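Long-range contacts in SusD-like carbohydrate binding protein (Bacteroides vulgatus, PDB 3LEW), which probably binds carbohydrate at the outer membrane, as a SusD-family protein thought to take part in nutrient uptake: residues D53-S57 with T418-N422; G56-V60 with R399-W403; I394-R398 with D411-Q417. One frame throughout, in Å; residues are numbered along the deposited sequence. Where two conformers were deposited one is given.

From the N terminus, helix 46-54 runs out into the turn that leads to strand 59-61, and this short piece of chain starts both long loops: contact 2 closes one on the end of helix 387-401, and contact 1 closes a slightly longer one on the loop following helix 408-414. Contact 3, much more local, joins those two helices to each other. It falls wholly within the span of contact 1 but crosses contact 2, since their segments alternate along the chain. Gly56 and Ser57 belong to both contacts 1 and 2, and Ile412 of 411-417 packs with CD1 against Val419 and Gly56, so the three sites adjoin.

Contact 1 of 3, residues D53-S57 with T418-N422; sequences DAMGS and TVVRN
The carbonyl oxygen of Ala54, at the C-terminal end of helix 46-54, lies 3.0 Å from Arg421 NH2, at the edge of the guanidinium group and near its plane; Asn71 ND2 donates a hydrogen bond to this same oxygen. The side chain of Met55, a selenomethionine in the crystal and the first residue past the helix, leaves the backbone away from 418-422 and touches Ile76 and Leu409. Gly56 takes part through its backbone. Arg421 grips Gly56 O side-on with two nitrogens, NE at 3.0 Å and NH2 at 2.8 Å, and the oxygen sits in the guanidinium plane. NH2 approaches within the carbonyl plane, whereas NE is tilted 16° from it, and both N-H groups point somewhat off line because they converge on one atom. The side chain of Arg421 is extended from CG to NE, which carries the guanidinium group to the Gly56 carbonyl; NH1 bonds to Asn71 O and Phe452 O, which helps fix the rotation of the group. Arg421 is thus bonded to the carbonyls of Gly56, Asn71 and Phe452, joining the turn after helix 46-54 to the loop between helix 408-414 and strand 429-434, and with it the N-terminal starch-binding-associated region to the SusD-family region, both of the TPR clan. Buried as it is, its charge would probably be eased by these carbonyl dipoles. At Ser57 the two backbones come nearest, CA to CA of Val420. With OG beside its own backbone N (chi1 -63°), the hydroxyl oxygen accepts a nearly straight bond, 169°, from Val420 N at 2.8 Å. A water lies 2.7 Å from Ser57 OG and donates to Thr418 O at 2.8 Å, bridging the serine hydroxyl to the backbone of Thr418.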
loop_
_atom_site.group_PDB
_atom_site.type_symbol
_atom_site.label_atom_id
_atom_site.label_comp_id
_atom_site.label_asym_id
_atom_site.label_seq_id
_atom_site.Cartn_x
_atom_site.Cartn_y
_atom_site.Cartn_z
ATOM N N ASP A 53 -4.109 3.097 -5.206
ATOM C CA ASP A 53 -3.502 3.786 -6.327
ATOM C C ASP A 53 -4.496 4.222 -7.367
ATOM O O ASP A 53 -4.317 5.280 -7.968
ATOM C CB ASP A 53 -2.381 2.903 -6.939
ATOM C CG ASP A 53 -1.184 2.783 -6.012
ATOM O OD1 ASP A 53 -0.852 3.766 -5.283
ATOM O OD2 ASP A 53 -0.550 1.714 -6.014
ATOM N N ALA A 54 -5.550 3.428 -7.617
ATOM C CA ALA A 54 -6.606 3.837 -8.521
ATOM C C ALA A 54 -7.275 5.119 -8.022
ATOM O O ALA A 54 -7.741 5.939 -8.806
ATOM C CB ALA A 54 -7.669 2.688 -8.700
HETATM N N MSE A 55 -7.267 5.320 -6.715
HETATM C CA MSE A 55 -7.889 6.505 -6.120
HETATM C C MSE A 55 -6.901 7.702 -5.926
HETATM O O MSE A 55 -7.123 8.567 -5.072
HETATM C CB MSE A 55 -8.520 6.017 -4.819
HETATM C CG MSE A 55 -9.716 5.078 -5.087
HETATM SE SE MSE A 55 -10.351 4.213 -3.520
HETATM C CE MSE A 55 -11.147 5.702 -2.557
ATOM N N GLY A 56 -5.876 7.779 -6.786
ATOM C CA GLY A 56 -4.868 8.784 -6.691
ATOM C C GLY A 56 -4.794 9.640 -7.952
ATOM O O GLY A 56 -5.709 9.625 -8.814
ATOM N N SER A 57 -3.711 10.386 -8.055
ATOM C CA SER A 57 -3.530 11.332 -9.136
ATOM C C SER A 57 -2.790 10.758 -10.304
ATOM O O SER A 57 -2.709 11.432 -11.334
ATOM C CB SER A 57 -2.752 12.561 -8.612
ATOM O OG SER A 57 -3.516 13.231 -7.596
ATOM N N THR A 418 -5.351 17.102 -2.100
ATOM C CA THR A 418 -6.393 16.771 -3.054
ATOM C C THR A 418 -5.849 15.952 -4.204
ATOM O O THR A 418 -4.700 16.076 -4.615
ATOM C CB THR A 418 -7.115 17.998 -3.597
ATOM O OG1 THR A 418 -8.253 17.567 -4.372
ATOM C CG2 THR A 418 -6.167 18.910 -4.441
ATOM N N VAL A 419 -6.683 15.050 -4.713
ATOM C CA VAL A 419 -6.451 14.377 -5.987
ATOM C C VAL A 419 -6.363 15.431 -7.066
ATOM O O VAL A 419 -7.151 16.372 -7.058
ATOM C CB VAL A 419 -7.642 13.448 -6.330
ATOM C CG1 VAL A 419 -7.636 13.029 -7.838
ATOM C CG2 VAL A 419 -7.618 12.253 -5.418
ATOM N N VAL A 420 -5.435 15.290 -8.002
ATOM C CA VAL A 420 -5.288 16.243 -9.102
ATOM C C VAL A 420 -5.214 15.427 -10.400
ATOM O O VAL A 420 -4.423 14.472 -10.509
ATOM C CB VAL A 420 -3.985 17.103 -8.976
ATOM C CG1 VAL A 420 -3.813 18.027 -10.201
ATOM C CG2 VAL A 420 -4.023 17.939 -7.695
ATOM N N ARG A 421 -6.061 15.789 -11.353
ATOM C CA ARG A 421 -6.147 15.083 -12.648
ATOM C C ARG A 421 -6.453 16.037 -13.785
ATOM O O ARG A 421 -7.574 16.561 -13.896
ATOM C CB ARG A 421 -7.242 14.018 -12.621
ATOM C CG ARG A 421 -6.941 12.869 -11.628
ATOM C CD ARG A 421 -7.970 11.812 -11.693
ATOM N NE ARG A 421 -7.702 10.736 -10.725
ATOM C CZ ARG A 421 -8.548 9.740 -10.510
ATOM N NH1 ARG A 421 -9.716 9.717 -11.153
ATOM N NH2 ARG A 421 -8.262 8.780 -9.634
ATOM N N ASN A 422 -5.484 16.192 -14.670
ATOM C CA ASN A 422 -5.649 17.024 -15.843
ATOM C C ASN A 422 -5.877 16.218 -17.120
ATOM O O ASN A 422 -5.375 15.123 -17.267
ATOM C CB ASN A 422 -4.455 17.975 -15.960
ATOM C CG ASN A 422 -4.447 18.984 -14.830
ATOM O OD1 ASN A 422 -5.462 19.639 -14.587
ATOM N ND2 ASN A 422 -3.341 19.069 -14.094
HETATM O O HOH W 1 -2.387 14.801 -5.644
#

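Contact 2 of 3, residues G56-V60 with R399-W403; sequences GSDVV and RKELW
Asp58 and Arg399 form a two-pronged salt bridge. Arg399 presents its side-on edge, with NH2 bonded to Asp58 OD1 at 2.9 Å and NE to Asp58 OD2 at 3.0 Å. Each oxygen uses its syn lone pair, both bonds are almost straight, and the carboxylate and guanidinium planes are only 8° apart, so the two groups lie nearly in one plane. A bend in the arginine at chi3 (59°) turns the NE/NH2 edge toward the carboxylate, and the two side chains cross at about a right angle. Asp58 OD2 has a further donor, a water at 2.8 Å that also donates to Arg399 O at 2.9 Å; the aspartate is therefore tied to the side chain and the backbone of the same residue. This double grip would probably hold the carboxylate in its charged form.

A second polar link uses the backbone of Asp58. Trp403 NE1 donates to Asp58 O at 3.0 Å; the oxygen lies in the plane of the indole, yet the N-H comes in from above the carbonyl plane. Trp403 reaches it because CG is anti to the backbone N (chi1 -175°), which sends the ring across to the backbone just before strand 59-61.

One apolar pair flanks these bonds: Val59 CG2 packs against the indole, 3.7 Å from Trp403 CZ2. Asp58 CB makes van der Waals contact with Trp403 CD1, as does Ser57 CB with Arg399 NH2, while the serine hydroxyl is bonded to Val420 N.

Strand 59-61 pairs antiparallel with strand 286-288, whose Val288 also touches Trp403, and Phe292 meets the indole ring. On the helical side, Lys328 NZ bonds to Glu401 O and Trp403 O where helix 387-401 ends, so the contact sits between that end and the two-stranded sheet.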
loop_
_atom_site.group_PDB
_atom_site.type_symbol
_atom_site.label_atom_id
_atom_site.label_comp_id
_atom_site.label_asym_id
_atom_site.label_seq_id
_atom_site.Cartn_x
_atom_site.Cartn_y
_atom_site.Cartn_z
ATOM N N GLY A 56 -5.876 7.779 -6.786
ATOM C CA GLY A 56 -4.868 8.784 -6.691
ATOM C C GLY A 56 -4.794 9.640 -7.952
ATOM O O GLY A 56 -5.709 9.625 -8.814
ATOM N N SER A 57 -3.711 10.386 -8.055
ATOM C CA SER A 57 -3.530 11.332 -9.136
ATOM C C SER A 57 -2.790 10.758 -10.304
ATOM O O SER A 57 -2.709 11.432 -11.334
ATOM C CB SER A 57 -2.752 12.561 -8.612
ATOM O OG SER A 57 -3.516 13.231 -7.596
ATOM N N ASP A 58 -2.168 9.589 -10.133
ATOM C CA ASP A 58 -1.152 9.142 -11.108
ATOM C C ASP A 58 -1.494 7.931 -11.963
ATOM O O ASP A 58 -0.656 7.483 -12.823
ATOM C CB ASP A 58 0.161 8.905 -10.384
ATOM C CG ASP A 58 0.603 10.129 -9.604
ATOM O OD1 ASP A 58 0.486 11.226 -10.200
ATOM O OD2 ASP A 58 0.965 9.979 -8.402
ATOM N N VAL A 59 -2.686 7.400 -11.762
ATOM C CA VAL A 59 -3.117 6.151 -12.411
ATOM C C VAL A 59 -4.414 6.408 -13.155
ATOM O O VAL A 59 -5.320 7.041 -12.609
ATOM C CB VAL A 59 -3.295 5.021 -11.348
ATOM C CG1 VAL A 59 -3.956 3.746 -11.934
ATOM C CG2 VAL A 59 -1.927 4.696 -10.688
ATOM N N VAL A 60 -4.460 5.958 -14.411
ATOM C CA VAL A 60 -5.628 5.937 -15.272
ATOM C C VAL A 60 -6.063 4.480 -15.481
ATOM O O VAL A 60 -5.248 3.684 -15.997
ATOM C CB VAL A 60 -5.249 6.509 -16.682
ATOM C CG1 VAL A 60 -6.437 6.518 -17.624
ATOM C CG2 VAL A 60 -4.609 7.923 -16.580
ATOM N N ARG A 399 5.374 9.673 -4.773
ATOM C CA ARG A 399 4.536 9.330 -5.919
ATOM C C ARG A 399 5.377 8.736 -7.037
ATOM O O ARG A 399 4.934 7.799 -7.708
ATOM C CB ARG A 399 3.792 10.579 -6.418
ATOM C CG ARG A 399 2.684 11.012 -5.406
ATOM C CD ARG A 399 2.215 12.405 -5.718
ATOM N NE ARG A 399 1.683 12.511 -7.067
ATOM C CZ ARG A 399 1.420 13.678 -7.663
ATOM N NH1 ARG A 399 1.645 14.827 -7.032
ATOM N NH2 ARG A 399 0.926 13.721 -8.886
ATOM N N LYS A 400 6.564 9.277 -7.207
ATOM C CA LYS A 400 7.457 8.860 -8.300
ATOM C C LYS A 400 8.051 7.478 -8.016
ATOM O O LYS A 400 8.042 6.619 -8.880
ATOM C CB LYS A 400 8.562 9.878 -8.498
ATOM C CG LYS A 400 8.097 11.206 -9.070
ATOM C CD LYS A 400 9.173 12.272 -8.893
ATOM C CE LYS A 400 10.454 11.966 -9.734
ATOM N NZ LYS A 400 11.595 12.875 -9.352
ATOM N N GLU A 401 8.547 7.286 -6.815
ATOM C CA GLU A 401 9.260 6.042 -6.447
ATOM C C GLU A 401 8.321 4.892 -6.126
ATOM O O GLU A 401 8.676 3.733 -6.364
ATOM C CB GLU A 401 10.198 6.316 -5.261
ATOM C CG GLU A 401 10.937 5.082 -4.653
ATOM C CD GLU A 401 11.921 4.399 -5.587
ATOM O OE1 GLU A 401 12.282 4.977 -6.635
ATOM O OE2 GLU A 401 12.359 3.267 -5.258
ATOM N N LEU A 402 7.170 5.205 -5.511
ATOM C CA LEU A 402 6.231 4.194 -4.996
ATOM C C LEU A 402 4.982 3.977 -5.879
ATOM O O LEU A 402 4.009 3.356 -5.440
ATOM C CB LEU A 402 5.797 4.530 -3.557
ATOM C CG LEU A 402 6.969 4.682 -2.583
ATOM C CD1 LEU A 402 6.465 5.224 -1.209
ATOM C CD2 LEU A 402 7.763 3.377 -2.394
ATOM N N TRP A 403 5.025 4.479 -7.096
ATOM C CA TRP A 403 3.905 4.370 -8.040
ATOM C C TRP A 403 3.429 2.933 -8.122
ATOM O O TRP A 403 4.221 2.007 -8.332
ATOM C CB TRP A 403 4.322 4.850 -9.448
ATOM C CG TRP A 403 3.175 4.871 -10.431
ATOM C CD1 TRP A 403 2.394 5.953 -10.759
ATOM C CD2 TRP A 403 2.632 3.744 -11.184
ATOM N NE1 TRP A 403 1.439 5.582 -11.696
ATOM C CE2 TRP A 403 1.569 4.231 -11.955
ATOM C CE3 TRP A 403 2.964 2.387 -11.283
ATOM C CZ2 TRP A 403 0.806 3.400 -12.772
ATOM C CZ3 TRP A 403 2.195 1.575 -12.109
ATOM C CH2 TRP A 403 1.151 2.100 -12.850
HETATM O O HOH W 2 2.077 7.572 -7.645
#

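Contact 3 of 3, residues I394-R398 with D411-Q417; sequences IWLER and DIIRNQQ
One face of the Trp395 ring carries two amides. That of Asn415 is stacked on it, its plane 23° from the indole, with ND2 above the five-membered ring and CB over the six-membered one, 4.1 Å from the centroid in a CH-pi contact. Gln417 lies obliquely over the same face and accepts from Asn415 ND2 through OE1 at 3.2 Å, which steadies both amides. Trp395 NE1 donates to Glu355 OE2. With an alanine here, both amides would probably lose the surface they rest on, and Glu355 one of its donors.

The guanidinium group of Arg398 has Arg414 NH2 over one face and Asp411 OD2 at its edge, where a bend at chi3 (62°) brings NE into an almost straight bond of 2.9 Å; Arg398 NH2 bonds weakly to Asp411 OD1. Arg414 grips Asp411 OD1 side-on, with NE at 2.9 Å and NH2 at 3.2 Å, so both arginines gather round one carboxylate, and Glu355 also pairs with Arg414. A water spans Asp411 OD2 and Trp395 O.

In this salt-bridge network the Arg398-Asp411 bridge, backed by Arg414 on Asp411's own helix, joins successive helices, 387-401 and 408-414, of the SusD-family region, the second ending in a Schellman motif at Gln416.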
loop_
_atom_site.group_PDB
_atom_site.type_symbol
_atom_site.label_atom_id
_atom_site.label_comp_id
_atom_site.label_asym_id
_atom_site.label_seq_id
_atom_site.Cartn_x
_atom_site.Cartn_y
_atom_site.Cartn_z
ATOM N N ILE A 394 9.279 15.911 -1.066
ATOM C CA ILE A 394 9.284 14.538 -0.537
ATOM C C ILE A 394 8.025 13.768 -0.973
ATOM O O ILE A 394 8.103 12.640 -1.456
ATOM C CB ILE A 394 9.501 14.514 0.990
ATOM C CG1 ILE A 394 10.867 15.085 1.312
ATOM C CG2 ILE A 394 9.345 13.046 1.539
ATOM C CD1 ILE A 394 11.119 15.292 2.786
ATOM N N TRP A 395 6.871 14.390 -0.834
ATOM C CA TRP A 395 5.606 13.782 -1.271
ATOM C C TRP A 395 5.624 13.460 -2.783
ATOM O O TRP A 395 5.055 12.432 -3.205
ATOM C CB TRP A 395 4.437 14.690 -0.940
ATOM C CG TRP A 395 4.227 14.911 0.550
ATOM C CD1 TRP A 395 4.633 14.097 1.580
ATOM C CD2 TRP A 395 3.508 15.979 1.146
ATOM N NE1 TRP A 395 4.219 14.627 2.782
ATOM C CE2 TRP A 395 3.553 15.793 2.543
ATOM C CE3 TRP A 395 2.878 17.124 0.638
ATOM C CZ2 TRP A 395 2.934 16.681 3.441
ATOM C CZ3 TRP A 395 2.284 18.018 1.539
ATOM C CH2 TRP A 395 2.310 17.777 2.917
ATOM N N LEU A 396 6.227 14.332 -3.590
ATOM C CA LEU A 396 6.337 14.083 -5.025
ATOM C C LEU A 396 7.237 12.889 -5.283
ATOM O O LEU A 396 6.910 12.026 -6.097
ATOM C CB LEU A 396 6.837 15.300 -5.803
ATOM C CG LEU A 396 5.736 16.314 -6.129
ATOM C CD1 LEU A 396 6.347 17.678 -6.408
ATOM C CD2 LEU A 396 4.905 15.835 -7.299
ATOM N N GLU A 397 8.356 12.830 -4.586
ATOM C CA GLU A 397 9.269 11.674 -4.749
ATOM C C GLU A 397 8.607 10.362 -4.282
ATOM O O GLU A 397 8.863 9.309 -4.866
ATOM C CB GLU A 397 10.629 11.947 -4.072
ATOM C CG GLU A 397 11.743 11.026 -4.512
ATOM C CD GLU A 397 12.045 11.086 -5.999
ATOM O OE1 GLU A 397 12.135 12.185 -6.590
ATOM O OE2 GLU A 397 12.121 9.992 -6.580
ATOM N N ARG A 398 7.751 10.393 -3.243
ATOM C CA ARG A 398 6.939 9.214 -2.914
ATOM C C ARG A 398 6.071 8.746 -4.102
ATOM O O ARG A 398 6.007 7.567 -4.366
ATOM C CB ARG A 398 6.010 9.475 -1.711
ATOM C CG ARG A 398 6.745 9.638 -0.406
ATOM C CD ARG A 398 5.781 9.999 0.755
ATOM N NE ARG A 398 4.811 8.955 0.973
ATOM C CZ ARG A 398 4.957 7.886 1.761
ATOM N NH1 ARG A 398 6.037 7.708 2.486
ATOM N NH2 ARG A 398 3.987 6.974 1.813
ATOM N N ASP A 411 -1.532 8.644 1.213
ATOM C CA ASP A 411 -0.874 9.953 1.266
ATOM C C ASP A 411 -1.850 11.103 1.125
ATOM O O ASP A 411 -1.734 12.084 1.844
ATOM C CB ASP A 411 0.202 10.067 0.212
ATOM C CG ASP A 411 1.447 9.252 0.547
ATOM O OD1 ASP A 411 1.624 8.731 1.694
ATOM O OD2 ASP A 411 2.287 9.109 -0.374
ATOM N N ILE A 412 -2.824 10.979 0.212
ATOM C CA ILE A 412 -3.882 11.990 0.033
ATOM C C ILE A 412 -4.631 12.235 1.364
ATOM O O ILE A 412 -4.870 13.387 1.791
ATOM C CB ILE A 412 -4.834 11.555 -1.116
ATOM C CG1 ILE A 412 -4.111 11.841 -2.452
ATOM C CG2 ILE A 412 -6.203 12.313 -1.079
ATOM C CD1 ILE A 412 -4.724 11.185 -3.683
ATOM N N ILE A 413 -4.981 11.157 2.013
ATOM C CA ILE A 413 -5.678 11.191 3.321
ATOM C C ILE A 413 -4.764 11.813 4.399
ATOM O O ILE A 413 -5.103 12.836 4.979
ATOM C CB ILE A 413 -6.137 9.821 3.763
ATOM C CG1 ILE A 413 -7.315 9.305 2.908
ATOM C CG2 ILE A 413 -6.628 9.840 5.196
ATOM C CD1 ILE A 413 -7.726 7.802 3.150
ATOM N N ARG A 414 -3.607 11.210 4.644
ATOM C CA ARG A 414 -2.800 11.662 5.798
ATOM C C ARG A 414 -2.254 13.077 5.646
ATOM O O ARG A 414 -2.079 13.793 6.625
ATOM C CB ARG A 414 -1.697 10.669 6.098
ATOM C CG ARG A 414 -0.513 10.730 5.122
ATOM C CD ARG A 414 0.477 9.613 5.355
ATOM N NE ARG A 414 1.552 9.732 4.380
ATOM C CZ ARG A 414 2.619 10.519 4.526
ATOM N NH1 ARG A 414 2.824 11.183 5.630
ATOM N NH2 ARG A 414 3.503 10.618 3.534
ATOM N N ASN A 415 -2.005 13.512 4.420
ATOM C CA ASN A 415 -1.462 14.861 4.183
ATOM C C ASN A 415 -2.549 15.932 3.935
ATOM O O ASN A 415 -2.231 17.103 3.712
ATOM C CB ASN A 415 -0.503 14.836 2.994
ATOM C CG ASN A 415 0.691 13.923 3.212
ATOM O OD1 ASN A 415 1.124 13.711 4.330
ATOM N ND2 ASN A 415 1.271 13.449 2.113
ATOM N N GLN A 416 -3.819 15.516 3.927
ATOM C CA GLN A 416 -4.953 16.417 3.616
ATOM C C GLN A 416 -4.752 17.085 2.262
ATOM O O GLN A 416 -4.983 18.287 2.086
ATOM C CB GLN A 416 -5.214 17.425 4.734
ATOM C CG GLN A 416 -5.587 16.770 6.044
ATOM C CD GLN A 416 -5.979 17.765 7.092
ATOM O OE1 GLN A 416 -6.985 18.510 6.944
ATOM N NE2 GLN A 416 -5.188 17.832 8.147
ATOM N N GLN A 417 -4.342 16.281 1.287
ATOM C CA GLN A 417 -4.131 16.786 -0.042
ATOM C C GLN A 417 -5.337 16.516 -0.896
ATOM O O GLN A 417 -6.270 15.839 -0.462
ATOM C CB GLN A 417 -2.859 16.161 -0.628
ATOM C CG GLN A 417 -1.582 16.772 -0.058
ATOM C CD GLN A 417 -0.374 16.132 -0.675
ATOM O OE1 GLN A 417 -0.080 14.961 -0.413
ATOM N NE2 GLN A 417 0.323 16.881 -1.536
HETATM O O HOH W 3 2.954 11.697 -1.547
#